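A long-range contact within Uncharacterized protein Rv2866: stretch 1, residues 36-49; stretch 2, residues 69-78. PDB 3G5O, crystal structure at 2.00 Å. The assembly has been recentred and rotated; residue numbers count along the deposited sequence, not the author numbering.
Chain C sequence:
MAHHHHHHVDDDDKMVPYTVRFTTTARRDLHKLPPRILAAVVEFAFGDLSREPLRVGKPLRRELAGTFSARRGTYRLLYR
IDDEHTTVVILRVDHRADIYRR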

# COMPACT_ATOMS: atom_id res chain seq x y z
N ARG C 36 11.91 27.45 -8.09
CA ARG C 36 11.89 26.80 -9.42
C ARG C 36 10.91 25.63 -9.46
O ARG C 36 10.24 25.39 -10.46
CB ARG C 36 13.27 26.23 -9.83
CG ARG C 36 14.32 27.27 -10.26
CD ARG C 36 15.61 26.52 -10.73
NE ARG C 36 15.36 25.62 -11.87
CZ ARG C 36 15.36 26.01 -13.14
NH1 ARG C 36 15.57 27.28 -13.44
NH2 ARG C 36 15.13 25.15 -14.12
N ILE C 37 10.89 24.85 -8.39
CA ILE C 37 10.04 23.65 -8.34
C ILE C 37 8.56 24.06 -8.17
O ILE C 37 7.64 23.47 -8.77
CB ILE C 37 10.51 22.69 -7.21
CG1 ILE C 37 11.94 22.21 -7.50
CG2 ILE C 37 9.57 21.49 -7.09
CD1 ILE C 37 12.53 21.25 -6.44
N LEU C 38 8.37 25.10 -7.35
CA LEU C 38 7.07 25.66 -7.11
C LEU C 38 6.47 26.12 -8.45
O LEU C 38 5.33 25.74 -8.79
CB LEU C 38 7.16 26.78 -6.09
CG LEU C 38 5.86 27.15 -5.39
CD1 LEU C 38 6.11 28.11 -4.17
CD2 LEU C 38 4.83 27.72 -6.38
N ALA C 39 7.26 26.83 -9.26
CA ALA C 39 6.82 27.30 -10.59
C ALA C 39 6.56 26.12 -11.55
O ALA C 39 5.58 26.16 -12.31
CB ALA C 39 7.83 28.29 -11.18
N ALA C 40 7.38 25.08 -11.50
CA ALA C 40 7.16 23.90 -12.36
C ALA C 40 5.83 23.18 -12.01
O ALA C 40 5.09 22.74 -12.90
CB ALA C 40 8.33 22.92 -12.30
N VAL C 41 5.59 23.00 -10.71
CA VAL C 41 4.35 22.41 -10.24
C VAL C 41 3.13 23.20 -10.73
O VAL C 41 2.16 22.62 -11.19
CB VAL C 41 4.30 22.26 -8.70
CG1 VAL C 41 2.88 21.86 -8.24
CG2 VAL C 41 5.30 21.20 -8.26
N VAL C 42 3.17 24.52 -10.53
CA VAL C 42 2.08 25.39 -11.00
C VAL C 42 1.83 25.28 -12.51
O VAL C 42 0.66 25.21 -12.96
CB VAL C 42 2.31 26.88 -10.56
CG1 VAL C 42 1.38 27.89 -11.35
CG2 VAL C 42 2.17 27.00 -9.08
N GLU C 43 2.90 25.25 -13.30
CA GLU C 43 2.74 25.15 -14.75
C GLU C 43 2.26 23.77 -15.16
O GLU C 43 1.49 23.62 -16.12
CB GLU C 43 4.03 25.53 -15.49
CG GLU C 43 4.42 27.01 -15.28
CD GLU C 43 3.51 27.99 -16.05
OE1 GLU C 43 2.73 27.53 -16.93
OE2 GLU C 43 3.59 29.23 -15.81
N PHE C 44 2.67 22.76 -14.40
CA PHE C 44 2.16 21.41 -14.68
C PHE C 44 0.65 21.35 -14.31
O PHE C 44 -0.15 20.91 -15.11
CB PHE C 44 2.93 20.35 -13.86
CG PHE C 44 2.34 18.98 -13.94
CD1 PHE C 44 2.20 18.36 -15.17
CD2 PHE C 44 1.93 18.32 -12.79
CE1 PHE C 44 1.64 17.08 -15.27
CE2 PHE C 44 1.37 17.06 -12.87
CZ PHE C 44 1.23 16.44 -14.12
N ALA C 45 0.29 21.85 -13.13
CA ALA C 45 -1.10 21.75 -12.64
C ALA C 45 -2.03 22.45 -13.63
O ALA C 45 -3.08 21.91 -13.98
CB ALA C 45 -1.24 22.38 -11.26
N PHE C 46 -1.63 23.62 -14.10
CA PHE C 46 -2.53 24.39 -14.97
C PHE C 46 -2.38 24.13 -16.47
O PHE C 46 -3.07 24.75 -17.28
CB PHE C 46 -2.45 25.89 -14.62
CG PHE C 46 -2.94 26.18 -13.21
CD1 PHE C 46 -4.24 25.83 -12.83
CD2 PHE C 46 -2.10 26.72 -12.24
CE1 PHE C 46 -4.69 26.08 -11.54
CE2 PHE C 46 -2.55 26.99 -10.94
CZ PHE C 46 -3.84 26.65 -10.58
N GLY C 47 -1.46 23.23 -16.81
CA GLY C 47 -1.16 22.90 -18.20
C GLY C 47 -1.46 21.44 -18.47
O GLY C 47 -2.62 21.08 -18.65
N ASP C 48 -0.43 20.59 -18.49
CA ASP C 48 -0.62 19.16 -18.74
C ASP C 48 -1.66 18.46 -17.87
O ASP C 48 -2.38 17.60 -18.37
CB ASP C 48 0.71 18.39 -18.70
CG ASP C 48 1.65 18.76 -19.86
OD1 ASP C 48 1.20 19.49 -20.80
OD2 ASP C 48 2.83 18.36 -19.83
N LEU C 49 -1.70 18.77 -16.57
CA LEU C 49 -2.67 18.09 -15.70
C LEU C 49 -4.12 18.47 -16.02
O LEU C 49 -5.04 17.61 -16.04
CB LEU C 49 -2.36 18.34 -14.23
CG LEU C 49 -3.42 17.85 -13.27
CD1 LEU C 49 -3.44 16.32 -13.21
CD2 LEU C 49 -3.21 18.48 -11.88
N SER C 69 -2.41 9.97 -8.58
CA SER C 69 -1.08 10.51 -8.36
C SER C 69 -0.43 10.78 -9.71
O SER C 69 -0.33 9.88 -10.55
CB SER C 69 -0.25 9.50 -7.59
OG SER C 69 1.05 10.02 -7.35
N ALA C 70 0.05 12.01 -9.93
CA ALA C 70 0.80 12.27 -11.15
C ALA C 70 2.23 12.66 -10.76
O ALA C 70 2.41 13.48 -9.87
CB ALA C 70 0.14 13.41 -11.96
N ARG C 71 3.22 12.09 -11.42
CA ARG C 71 4.62 12.37 -11.13
C ARG C 71 5.25 13.04 -12.33
O ARG C 71 5.04 12.56 -13.48
CB ARG C 71 5.38 11.06 -10.82
CG ARG C 71 6.87 11.27 -10.52
CD ARG C 71 7.62 9.93 -10.23
NE ARG C 71 7.81 9.19 -11.47
CZ ARG C 71 8.76 9.46 -12.38
NH1 ARG C 71 9.65 10.44 -12.18
NH2 ARG C 71 8.84 8.72 -13.50
N ARG C 72 6.02 14.10 -12.08
CA ARG C 72 6.99 14.66 -13.05
C ARG C 72 8.34 14.83 -12.36
O ARG C 72 8.47 15.61 -11.42
CB ARG C 72 6.53 16.01 -13.64
CG ARG C 72 5.28 15.95 -14.52
CD ARG C 72 5.64 15.30 -15.86
NE ARG C 72 4.47 14.98 -16.68
CZ ARG C 72 3.95 15.82 -17.58
NH1 ARG C 72 4.48 17.04 -17.75
NH2 ARG C 72 2.89 15.45 -18.30
N GLY C 73 9.35 14.06 -12.79
CA GLY C 73 10.65 14.06 -12.13
C GLY C 73 10.50 13.70 -10.67
O GLY C 73 10.06 12.58 -10.33
N THR C 74 10.86 14.62 -9.78
CA THR C 74 10.90 14.29 -8.37
C THR C 74 9.69 14.81 -7.61
O THR C 74 9.61 14.63 -6.39
CB THR C 74 12.17 14.85 -7.70
OG1 THR C 74 12.31 16.22 -8.10
CG2 THR C 74 13.42 14.03 -8.20
N TYR C 75 8.77 15.48 -8.30
CA TYR C 75 7.51 15.86 -7.62
C TYR C 75 6.28 15.05 -8.02
O TYR C 75 6.18 14.51 -9.17
CB TYR C 75 7.24 17.38 -7.65
CG TYR C 75 6.96 17.93 -9.03
CD1 TYR C 75 5.69 17.80 -9.59
CD2 TYR C 75 7.96 18.55 -9.78
CE1 TYR C 75 5.41 18.31 -10.83
CE2 TYR C 75 7.68 19.08 -11.09
CZ TYR C 75 6.38 18.95 -11.57
OH TYR C 75 6.03 19.38 -12.83
N ARG C 76 5.34 14.98 -7.07
CA ARG C 76 4.06 14.34 -7.28
C ARG C 76 2.90 15.18 -6.80
O ARG C 76 2.98 15.88 -5.78
CB ARG C 76 4.00 12.98 -6.59
CG ARG C 76 4.89 11.91 -7.25
CD ARG C 76 4.96 10.71 -6.28
NE ARG C 76 5.43 9.48 -6.92
CZ ARG C 76 6.72 9.12 -7.02
NH1 ARG C 76 7.68 9.90 -6.51
NH2 ARG C 76 7.04 7.96 -7.61
N LEU C 77 1.80 15.10 -7.53
CA LEU C 77 0.56 15.72 -7.08
C LEU C 77 -0.41 14.60 -6.82
O LEU C 77 -0.49 13.65 -7.62
CB LEU C 77 -0.02 16.60 -8.19
CG LEU C 77 0.64 17.98 -8.29
CD1 LEU C 77 2.06 17.79 -8.85
CD2 LEU C 77 -0.10 18.90 -9.23
N LEU C 78 -1.16 14.75 -5.74
CA LEU C 78 -2.26 13.85 -5.39
C LEU C 78 -3.57 14.60 -5.65
O LEU C 78 -3.76 15.71 -5.15
CB LEU C 78 -2.20 13.47 -3.90
CG LEU C 78 -3.27 12.51 -3.35
CD1 LEU C 78 -3.01 11.12 -3.94
CD2 LEU C 78 -3.22 12.46 -1.80

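Stretch 2 is a β-hairpin laid against the helix of stretch 1, and its rule is alternation: A70, R72, Y75 and L77 point their CA-to-CB bonds toward the helix, while R71 and R76 point away. Backbone pairing keeps these four residues together. A70 and L77 exchange hydrogen bonds in both directions, as do R72 and Y75, so the helix meets two cross-strand pairs rather than a single row.

A70 comes first, and its methyl group sits at the edge of the F44 ring: A70 CB lies 3.9 Å from F44 CZ, near the ring plane. F44, with chi1 in the t well, reaches from the helix into the hairpin and touches all four inward-pointing residues.

R71 takes no part in the packing. Its guanidinium instead serves the hairpin itself, R71 NH1 donating to G73 O at 2.9 Å.

R72 does two jobs with one long side chain. Its aliphatic part covers the F44 ring, R72 CG standing 3.9 Å from the ring centroid and 13° off the normal, a CH-pi contact. Farther out, F44 CE1 sits over one face of the guanidinium, 3.5 Å from R72 CZ. That leaves the guanidinium edge free for charge: R72 NH1 donates to D48 OD2 at 3.0 Å in a salt bridge, and R72 NH2 reaches the same oxygen, D48 OD2, at 3.3 Å. D48 lies four residues after F44, within the wider pi-type turn at 45-49, and R72 covers the ring and meets the acid with the same side chain.

The chain then reverses through a type II' turn from R72 to Y75. G73 has a positive phi of 57°, a conformation that favours glycine, and neither G73 nor T74 makes a close contact with the helix.

Y75 returns to the interface and spreads its ring along the earlier part of the helix. V41 CG2 sits over one face, 3.7 Å from the ring centroid and 13° off the normal, a second CH-pi contact. F44 CD2 meets the ring edge, 4.0 Å from Y75 CE1, while I37 CG2 approaches Y75 CD2 at 4.3 Å and A40 CB approaches Y75 CE2 at 4.1 Å. The partners I37, A40, V41 and F44 follow the three-and-four spacing of a helix face.

L77 closes the contact with purely apolar packing. L77 CD1 lies 4.0 Å from F44 CD2 and 4.2 Å from V41 CG1; L77 CD2 lies 4.2 Å from A45 CB and 4.1 Å from L49 CD2. One branched side chain thus bridges successive helical turns.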